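Local coordinates for DNA mismatch repair protein MUTS (Thermus aquaticus, PDB 1EWQ) that recognises mismatched base pairs in DNA as part of mismatch repair and has a weak ATPase activity, at residues 96-101 with 109-114; 230-235 with 339-344. All blocks are in the same frame, centred on the assembly; numbering follows the deposited sequence.

Contact 1. Residues 96-101 with 109-114; sequences DQVEPA and RREVTQ. With nucleotides of chain B.
E99 meets R109 through a salt bridge in which OE2 of E99 comes over one face of the R109 guanidinium, 2.8 Å from NE of R109. The two side chains cross at about a right angle, with their flat groups 36° apart. With CG of E99 anti to its backbone N (chi1 175°), the acid chain reaches out across the arginine; its CB lies against CG and CD of R109.

Backbone bonds join the same segments: D96 N reaches E111 O at 3.0 Å, E111 N returns to D96 O at 3.3 Å, and V98 N holds R109 O at 2.7 Å. D96 and E111 are thus a hydrogen-bonded antiparallel pair, Q97 and R110 the non-hydrogen-bonded one beside it, at the loop end of a β-hairpin in MutS domain I, the mismatch-binding domain.

Q97 and R110 share a sheet face and run side by side, their amide and guanidinium planes 28° apart. OE1 of Q97 takes its hydrogen bond from G37 N, while NE2 of Q97 donates to OP1 of DG13 of chain B at 3.1 Å. R110 meets this nucleotide too, with O3' of DG13 of chain B lying at the guanidinium edge, 3.2 Å from NH2 of R110.

Carbon also meets carboxylate oxygen: V98 sets CG2 3.2 Å from OE1 of E111, and CB of T113 lies against OD2 of D96, whose OD1 bonds to OH of Y40.

Contact 2. Residues 230-235 with 339-344; sequences RTQGGA and LELGRA
L341 lays its two methyls against Q232, CD1 near CG and CD2 3.7 Å from the amide carbon CD of Q232, the two side chains meeting at a slant. Both residues belong to helix ends closed by a Schellman motif: G233 terminates helix 215-232 and G342 terminates helix 332-340, each at positive phi with two bonds back into the last turn. The contact therefore sets two capped C-terminal ends against each other, one of them in MutS domain III.

Beyond G233, the backbone of 230-235 carries on so that the carbonyl of A235 also reaches the leucine, its O lying 3.1 Å from CD2 of L341. The tips of Q232 and R343 also reach toward each other, amide and guanidinium planes 55° apart. A bend at chi2 of Q232 places CD beside L341, whereas R343, extended from CG to NE, carries its guanidinium to the end of helix 215-232.

There it finds main-chain oxygens. The helix ends here, so its last carbonyls make no bond to a further turn and take other partners; the partial negative charge gathered there would be expected to suit a guanidinium. A water molecule bonded to T231 O, 2.9 Å away, also accepts a bond from NH2 of R343. The direct bond runs from NH2 of R343 to Q232 O at 3.3 Å: that oxygen is only 8° out of the guanidinium plane, yet the donor approaches at a C=O...N angle of 111°.

In the fold
From the N terminus, strand 92-97 is reached first, and contact 1 closes the loop to strand 110-116, an outermost strand of the domain I sheet within this chain, with only seven residues between its segments, none helical or in a strand. Contact 2 opens only afterwards and closes a much longer excursion, 103 residues between its segments, a little over half of them helical. The two are in series, neither nested nor crossed, with centres about 16 Å apart. They nevertheless adjoin: CB of Q114 lies 3.4 Å from O of T231, and T231 bonds through its backbone to L115. The domain I sheet is thereby tied, through helix 215-232, to domain III.

Contact 1. Residues 96-101 with 109-114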
ATOM      1  N   ASP C  96      -0.967 -23.594 -21.660  1.00 44.71           N
ATOM      2  CA  ASP C  96      -2.199 -23.616 -22.441  1.00 46.23           C
ATOM      3  C   ASP C  96      -2.400 -24.944 -23.156  1.00 47.43           C
ATOM      4  O   ASP C  96      -1.534 -25.821 -23.138  1.00 47.60           O
ATOM      5  CB  ASP C  96      -2.196 -22.506 -23.500  1.00 45.93           C
ATOM      6  CG  ASP C  96      -2.138 -21.116 -22.898  1.00 45.83           C
ATOM      7  OD1 ASP C  96      -2.884 -20.856 -21.936  1.00 45.35           O
ATOM      8  OD2 ASP C  96      -1.357 -20.284 -23.404  1.00 45.93           O
ATOM      9  N   GLN C  97      -3.563 -25.080 -23.782  1.00 49.00           N
ATOM     10  CA  GLN C  97      -3.885 -26.265 -24.552  1.00 50.50           C
ATOM     11  C   GLN C  97      -3.367 -25.959 -25.953  1.00 51.68           C
ATOM     12  O   GLN C  97      -3.882 -25.083 -26.643  1.00 51.62           O
ATOM     13  CB  GLN C  97      -5.399 -26.503 -24.546  1.00 50.14           C
ATOM     14  CG  GLN C  97      -5.920 -26.894 -23.167  1.00 49.93           C
ATOM     15  CD  GLN C  97      -7.422 -27.083 -23.115  1.00 49.78           C
ATOM     16  OE1 GLN C  97      -7.957 -27.594 -22.132  1.00 49.40           O
ATOM     17  NE2 GLN C  97      -8.112 -26.664 -24.169  1.00 49.73           N
ATOM     18  N   VAL C  98      -2.322 -26.676 -26.344  1.00 53.34           N
ATOM     19  CA  VAL C  98      -1.670 -26.491 -27.636  1.00 55.14           C
ATOM     20  C   VAL C  98      -2.334 -27.267 -28.770  1.00 56.36           C
ATOM     21  O   VAL C  98      -2.061 -27.034 -29.947  1.00 56.33           O
ATOM     22  CB  VAL C  98      -0.194 -26.924 -27.532  1.00 55.15           C
ATOM     23  CG1 VAL C  98       0.518 -26.732 -28.863  1.00 55.46           C
ATOM     24  CG2 VAL C  98       0.490 -26.123 -26.434  1.00 55.11           C
ATOM     25  N   GLU C  99      -3.226 -28.176 -28.405  1.00 57.93           N
ATOM     26  CA  GLU C  99      -3.906 -29.012 -29.377  1.00 59.42           C
ATOM     27  C   GLU C  99      -5.420 -28.874 -29.296  1.00 60.34           C
ATOM     28  O   GLU C  99      -6.008 -29.080 -28.234  1.00 60.62           O
ATOM     29  CB  GLU C  99      -3.499 -30.459 -29.124  1.00 59.59           C
ATOM     30  CG  GLU C  99      -4.202 -31.488 -29.961  1.00 60.22           C
ATOM     31  CD  GLU C  99      -3.709 -32.880 -29.642  1.00 60.61           C
ATOM     32  OE1 GLU C  99      -3.754 -33.263 -28.449  1.00 60.53           O
ATOM     33  OE2 GLU C  99      -3.278 -33.586 -30.582  1.00 60.82           O
ATOM     34  N   PRO C 100      -6.075 -28.519 -30.413  1.00 61.18           N
ATOM     35  CA  PRO C 100      -7.534 -28.390 -30.354  1.00 61.85           C
ATOM     36  C   PRO C 100      -8.140 -29.691 -29.834  1.00 62.55           C
ATOM     37  O   PRO C 100      -7.753 -30.780 -30.261  1.00 62.45           O
ATOM     38  CB  PRO C 100      -7.915 -28.084 -31.804  1.00 61.72           C
ATOM     39  CG  PRO C 100      -6.796 -28.698 -32.599  1.00 61.56           C
ATOM     40  CD  PRO C 100      -5.584 -28.327 -31.787  1.00 61.35           C
ATOM     41  N   ALA C 101      -9.074 -29.571 -28.893  1.00 63.43           N
ATOM     42  CA  ALA C 101      -9.715 -30.736 -28.291  1.00 64.29           C
ATOM     43  C   ALA C 101     -10.366 -31.638 -29.332  1.00 64.95           C
ATOM     44  O   ALA C 101     -10.395 -32.860 -29.170  1.00 64.95           O
ATOM     45  CB  ALA C 101     -10.754 -30.289 -27.265  1.00 64.13           C
ATOM     46  N   ARG C 109      -3.135 -31.752 -25.446  1.00 58.99           N
ATOM     47  CA  ARG C 109      -1.734 -31.348 -25.338  1.00 58.44           C
ATOM     48  C   ARG C 109      -1.620 -30.035 -24.565  1.00 57.32           C
ATOM     49  O   ARG C 109      -2.202 -29.022 -24.959  1.00 57.32           O
ATOM     50  CB  ARG C 109      -1.109 -31.150 -26.728  1.00 59.32           C
ATOM     51  CG  ARG C 109      -1.061 -32.390 -27.627  1.00 60.61           C
ATOM     52  CD  ARG C 109      -0.482 -32.037 -29.004  1.00 61.46           C
ATOM     53  NE  ARG C 109      -0.597 -33.127 -29.972  1.00 62.24           N
ATOM     54  CZ  ARG C 109      -0.337 -33.003 -31.274  1.00 62.53           C
ATOM     55  NH1 ARG C 109       0.054 -31.831 -31.759  1.00 62.62           N
ATOM     56  NH2 ARG C 109      -0.465 -34.046 -32.089  1.00 62.49           N
ATOM     57  N   ARG C 110      -0.873 -30.057 -23.465  1.00 55.95           N
ATOM     58  CA  ARG C 110      -0.672 -28.856 -22.663  1.00 54.66           C
ATOM     59  C   ARG C 110       0.800 -28.637 -22.352  1.00 53.64           C
ATOM     60  O   ARG C 110       1.505 -29.545 -21.901  1.00 53.26           O
ATOM     61  CB  ARG C 110      -1.485 -28.933 -21.371  1.00 54.73           C
ATOM     62  CG  ARG C 110      -2.963 -28.938 -21.661  1.00 55.01           C
ATOM     63  CD  ARG C 110      -3.835 -29.085 -20.433  1.00 55.34           C
ATOM     64  NE  ARG C 110      -5.192 -29.407 -20.858  1.00 55.67           N
ATOM     65  CZ  ARG C 110      -6.216 -29.605 -20.041  1.00 55.76           C
ATOM     66  NH1 ARG C 110      -6.048 -29.513 -18.730  1.00 56.18           N
ATOM     67  NH2 ARG C 110      -7.409 -29.901 -20.538  1.00 55.41           N
ATOM     68  N   GLU C 111       1.252 -27.415 -22.614  1.00 52.43           N
ATOM     69  CA  GLU C 111       2.633 -27.032 -22.384  1.00 51.16           C
ATOM     70  C   GLU C 111       2.658 -25.572 -21.953  1.00 49.87           C
ATOM     71  O   GLU C 111       1.682 -24.842 -22.124  1.00 49.69           O
ATOM     72  CB  GLU C 111       3.440 -27.179 -23.678  1.00 51.82           C
ATOM     73  CG  GLU C 111       3.151 -28.448 -24.463  1.00 52.61           C
ATOM     74  CD  GLU C 111       3.739 -28.412 -25.862  1.00 53.02           C
ATOM     75  OE1 GLU C 111       3.406 -27.479 -26.625  1.00 53.18           O
ATOM     76  OE2 GLU C 111       4.531 -29.316 -26.201  1.00 53.53           O
ATOM     77  N   VAL C 112       3.785 -25.150 -21.397  1.00 48.37           N
ATOM     78  CA  VAL C 112       3.945 -23.773 -20.972  1.00 46.68           C
ATOM     79  C   VAL C 112       4.251 -22.946 -22.217  1.00 45.49           C
ATOM     80  O   VAL C 112       5.263 -23.152 -22.872  1.00 45.46           O
ATOM     81  CB  VAL C 112       5.095 -23.643 -19.958  1.00 46.72           C
ATOM     82  CG1 VAL C 112       5.274 -22.185 -19.557  1.00 46.72           C
ATOM     83  CG2 VAL C 112       4.799 -24.499 -18.734  1.00 46.20           C
ATOM     84  N   THR C 113       3.360 -22.019 -22.544  1.00 44.23           N
ATOM     85  CA  THR C 113       3.520 -21.170 -23.721  1.00 42.88           C
ATOM     86  C   THR C 113       4.358 -19.921 -23.472  1.00 41.66           C
ATOM     87  O   THR C 113       5.000 -19.404 -24.384  1.00 41.51           O
ATOM     88  CB  THR C 113       2.130 -20.760 -24.279  1.00 43.22           C
ATOM     89  OG1 THR C 113       1.622 -21.827 -25.086  1.00 43.32           O
ATOM     90  CG2 THR C 113       2.207 -19.474 -25.118  1.00 43.77           C
ATOM     91  N   GLN C 114       4.362 -19.441 -22.237  1.00 40.13           N
ATOM     92  CA  GLN C 114       5.117 -18.244 -21.916  1.00 38.90           C
ATOM     93  C   GLN C 114       5.171 -18.006 -20.427  1.00 37.96           C
ATOM     94  O   GLN C 114       4.331 -18.496 -19.675  1.00 37.84           O
ATOM     95  CB  GLN C 114       4.478 -17.030 -22.579  1.00 39.08           C
ATOM     96  CG  GLN C 114       2.988 -16.942 -22.343  1.00 39.40           C
ATOM     97  CD  GLN C 114       2.424 -15.586 -22.687  1.00 39.83           C
ATOM     98  OE1 GLN C 114       1.205 -15.399 -22.731  1.00 40.38           O
ATOM     99  NE2 GLN C 114       3.309 -14.625 -22.926  1.00 39.76           N
TER
ATOM    100  P    DG B  13     -12.165 -27.767 -24.612  1.00 46.67           P
ATOM    101  OP1  DG B  13     -11.101 -26.863 -25.132  1.00 46.41           O
ATOM    102  OP2  DG B  13     -13.080 -28.462 -25.562  1.00 46.00           O
ATOM    103  O5'  DG B  13     -11.492 -28.851 -23.668  1.00 46.00           O
ATOM    104  C5'  DG B  13     -12.218 -29.296 -22.541  1.00 46.30           C
ATOM    105  C4'  DG B  13     -11.350 -30.117 -21.624  1.00 46.15           C
ATOM    106  O4'  DG B  13     -12.193 -30.439 -20.497  1.00 46.38           O
ATOM    107  C3'  DG B  13     -10.903 -31.454 -22.203  1.00 46.15           C
ATOM    108  O3'  DG B  13      -9.661 -31.829 -21.609  1.00 46.22           O
ATOM    109  C2'  DG B  13     -12.038 -32.395 -21.835  1.00 46.15           C
ATOM    110  C1'  DG B  13     -12.631 -31.791 -20.562  1.00 45.89           C
ATOM    111  N9   DG B  13     -14.095 -31.782 -20.536  1.00 45.13           N
ATOM    112  C8   DG B  13     -14.941 -31.669 -21.613  1.00 44.84           C
ATOM    113  N7   DG B  13     -16.203 -31.711 -21.282  1.00 44.39           N
ATOM    114  C5   DG B  13     -16.193 -31.858 -19.902  1.00 44.31           C
ATOM    115  C6   DG B  13     -17.270 -31.969 -18.977  1.00 43.93           C
ATOM    116  O6   DG B  13     -18.486 -31.976 -19.205  1.00 43.69           O
ATOM    117  N1   DG B  13     -16.809 -32.086 -17.672  1.00 43.64           N
ATOM    118  C2   DG B  13     -15.486 -32.106 -17.300  1.00 43.86           C
ATOM    119  N2   DG B  13     -15.232 -32.234 -15.990  1.00 43.97           N
ATOM    120  N3   DG B  13     -14.480 -32.010 -18.149  1.00 44.27           N
ATOM    121  C4   DG B  13     -14.901 -31.891 -19.423  1.00 44.55           C
TER

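Contact 2. Residues 230-235 with 339-344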
ATOM      1  N   ARG C 230      13.319 -17.627 -22.866  1.00 39.36           N
ATOM      2  CA  ARG C 230      12.543 -18.600 -22.118  1.00 40.50           C
ATOM      3  C   ARG C 230      11.152 -18.023 -21.868  1.00 40.95           C
ATOM      4  O   ARG C 230      10.146 -18.642 -22.211  1.00 41.20           O
ATOM      5  CB  ARG C 230      13.233 -18.884 -20.785  1.00 41.25           C
ATOM      6  CG  ARG C 230      12.732 -20.103 -20.020  1.00 43.03           C
ATOM      7  CD  ARG C 230      13.500 -20.226 -18.703  1.00 44.45           C
ATOM      8  NE  ARG C 230      14.914 -19.914 -18.917  1.00 45.65           N
ATOM      9  CZ  ARG C 230      15.838 -19.799 -17.962  1.00 46.39           C
ATOM     10  NH1 ARG C 230      15.526 -19.976 -16.680  1.00 46.57           N
ATOM     11  NH2 ARG C 230      17.082 -19.480 -18.301  1.00 46.68           N
ATOM     12  N   THR C 231      11.096 -16.826 -21.285  1.00 41.17           N
ATOM     13  CA  THR C 231       9.815 -16.194 -20.983  1.00 41.81           C
ATOM     14  C   THR C 231       8.999 -15.941 -22.242  1.00 42.11           C
ATOM     15  O   THR C 231       7.808 -16.249 -22.292  1.00 42.30           O
ATOM     16  CB  THR C 231       9.988 -14.840 -20.227  1.00 41.70           C
ATOM     17  OG1 THR C 231      10.614 -13.876 -21.083  1.00 42.06           O
ATOM     18  CG2 THR C 231      10.837 -15.025 -18.980  1.00 41.59           C
ATOM     19  N   GLN C 232       9.646 -15.394 -23.264  1.00 42.45           N
ATOM     20  CA  GLN C 232       8.960 -15.090 -24.516  1.00 42.64           C
ATOM     21  C   GLN C 232       8.465 -16.360 -25.199  1.00 42.44           C
ATOM     22  O   GLN C 232       7.565 -16.314 -26.035  1.00 42.53           O
ATOM     23  CB  GLN C 232       9.898 -14.320 -25.452  1.00 43.06           C
ATOM     24  CG  GLN C 232       9.200 -13.440 -26.486  1.00 43.55           C
ATOM     25  CD  GLN C 232       8.548 -14.235 -27.602  1.00 44.04           C
ATOM     26  OE1 GLN C 232       9.197 -15.057 -28.255  1.00 44.34           O
ATOM     27  NE2 GLN C 232       7.262 -13.988 -27.834  1.00 44.17           N
ATOM     28  N   GLY C 233       9.043 -17.496 -24.825  1.00 42.39           N
ATOM     29  CA  GLY C 233       8.641 -18.751 -25.432  1.00 42.01           C
ATOM     30  C   GLY C 233       9.125 -18.887 -26.864  1.00 41.75           C
ATOM     31  O   GLY C 233       8.530 -19.622 -27.652  1.00 41.74           O
ATOM     32  N   GLY C 234      10.204 -18.184 -27.204  1.00 41.54           N
ATOM     33  CA  GLY C 234      10.743 -18.261 -28.554  1.00 41.16           C
ATOM     34  C   GLY C 234      11.810 -17.223 -28.873  1.00 40.77           C
ATOM     35  O   GLY C 234      12.309 -16.535 -27.983  1.00 40.87           O
ATOM     36  N   ALA C 235      12.157 -17.118 -30.156  1.00 40.51           N
ATOM     37  CA  ALA C 235      13.162 -16.169 -30.634  1.00 39.61           C
ATOM     38  C   ALA C 235      12.700 -14.736 -30.395  1.00 39.02           C
ATOM     39  O   ALA C 235      11.578 -14.366 -30.742  1.00 38.82           O
ATOM     40  CB  ALA C 235      13.418 -16.392 -32.122  1.00 39.81           C
ATOM     41  N   LEU C 339       4.209  -7.680 -33.638  1.00 28.89           N
ATOM     42  CA  LEU C 339       4.052  -8.196 -34.988  1.00 29.23           C
ATOM     43  C   LEU C 339       5.177  -9.181 -35.292  1.00 29.65           C
ATOM     44  O   LEU C 339       4.925 -10.305 -35.724  1.00 29.37           O
ATOM     45  CB  LEU C 339       4.077  -7.055 -36.017  1.00 28.26           C
ATOM     46  CG  LEU C 339       2.764  -6.298 -36.274  1.00 28.32           C
ATOM     47  CD1 LEU C 339       3.025  -5.039 -37.080  1.00 27.70           C
ATOM     48  CD2 LEU C 339       1.787  -7.222 -37.004  1.00 27.96           C
ATOM     49  N   GLU C 340       6.417  -8.751 -35.057  1.00 30.29           N
ATOM     50  CA  GLU C 340       7.587  -9.585 -35.332  1.00 31.09           C
ATOM     51  C   GLU C 340       7.586 -10.876 -34.521  1.00 31.39           C
ATOM     52  O   GLU C 340       8.077 -11.900 -34.992  1.00 31.67           O
ATOM     53  CB  GLU C 340       8.891  -8.815 -35.044  1.00 31.27           C
ATOM     54  CG  GLU C 340       9.087  -7.555 -35.880  1.00 32.03           C
ATOM     55  CD  GLU C 340      10.182  -6.646 -35.337  1.00 32.20           C
ATOM     56  OE1 GLU C 340      10.472  -6.713 -34.124  1.00 32.10           O
ATOM     57  OE2 GLU C 340      10.739  -5.846 -36.118  1.00 32.94           O
ATOM     58  N   LEU C 341       7.043 -10.824 -33.308  1.00 31.56           N
ATOM     59  CA  LEU C 341       6.996 -11.989 -32.430  1.00 32.10           C
ATOM     60  C   LEU C 341       5.767 -12.876 -32.634  1.00 32.31           C
ATOM     61  O   LEU C 341       5.579 -13.842 -31.905  1.00 32.27           O
ATOM     62  CB  LEU C 341       7.056 -11.544 -30.960  1.00 32.37           C
ATOM     63  CG  LEU C 341       8.407 -11.005 -30.480  1.00 32.82           C
ATOM     64  CD1 LEU C 341       8.301 -10.445 -29.068  1.00 32.56           C
ATOM     65  CD2 LEU C 341       9.427 -12.126 -30.544  1.00 32.79           C
ATOM     66  N   GLY C 342       4.930 -12.540 -33.611  1.00 32.46           N
ATOM     67  CA  GLY C 342       3.741 -13.335 -33.870  1.00 32.66           C
ATOM     68  C   GLY C 342       2.663 -13.273 -32.798  1.00 32.98           C
ATOM     69  O   GLY C 342       1.894 -14.227 -32.634  1.00 32.95           O
ATOM     70  N   ARG C 343       2.600 -12.155 -32.070  1.00 32.89           N
ATOM     71  CA  ARG C 343       1.607 -11.958 -31.024  1.00 32.69           C
ATOM     72  C   ARG C 343       0.564 -10.889 -31.342  1.00 32.51           C
ATOM     73  O   ARG C 343      -0.403 -10.740 -30.597  1.00 32.80           O
ATOM     74  CB  ARG C 343       2.275 -11.553 -29.722  1.00 33.31           C
ATOM     75  CG  ARG C 343       3.205 -12.556 -29.132  1.00 34.28           C
ATOM     76  CD  ARG C 343       3.596 -12.080 -27.759  1.00 35.03           C
ATOM     77  NE  ARG C 343       4.508 -12.995 -27.088  1.00 36.08           N
ATOM     78  CZ  ARG C 343       4.439 -13.259 -25.790  1.00 36.57           C
ATOM     79  NH1 ARG C 343       3.499 -12.673 -25.060  1.00 36.56           N
ATOM     80  NH2 ARG C 343       5.305 -14.094 -25.225  1.00 37.02           N
ATOM     81  N   ALA C 344       0.768 -10.129 -32.413  1.00 31.62           N
ATOM     82  CA  ALA C 344      -0.168  -9.074 -32.780  1.00 31.24           C
ATOM     83  C   ALA C 344      -1.619  -9.564 -32.825  1.00 31.25           C
ATOM     84  O   ALA C 344      -1.929 -10.583 -33.449  1.00 31.00           O
ATOM     85  CB  ALA C 344       0.220  -8.479 -34.115  1.00 31.12           C
TER
HETATM   86  O   HOH W   1       6.147 -13.863 -22.048  1.00 48.62           O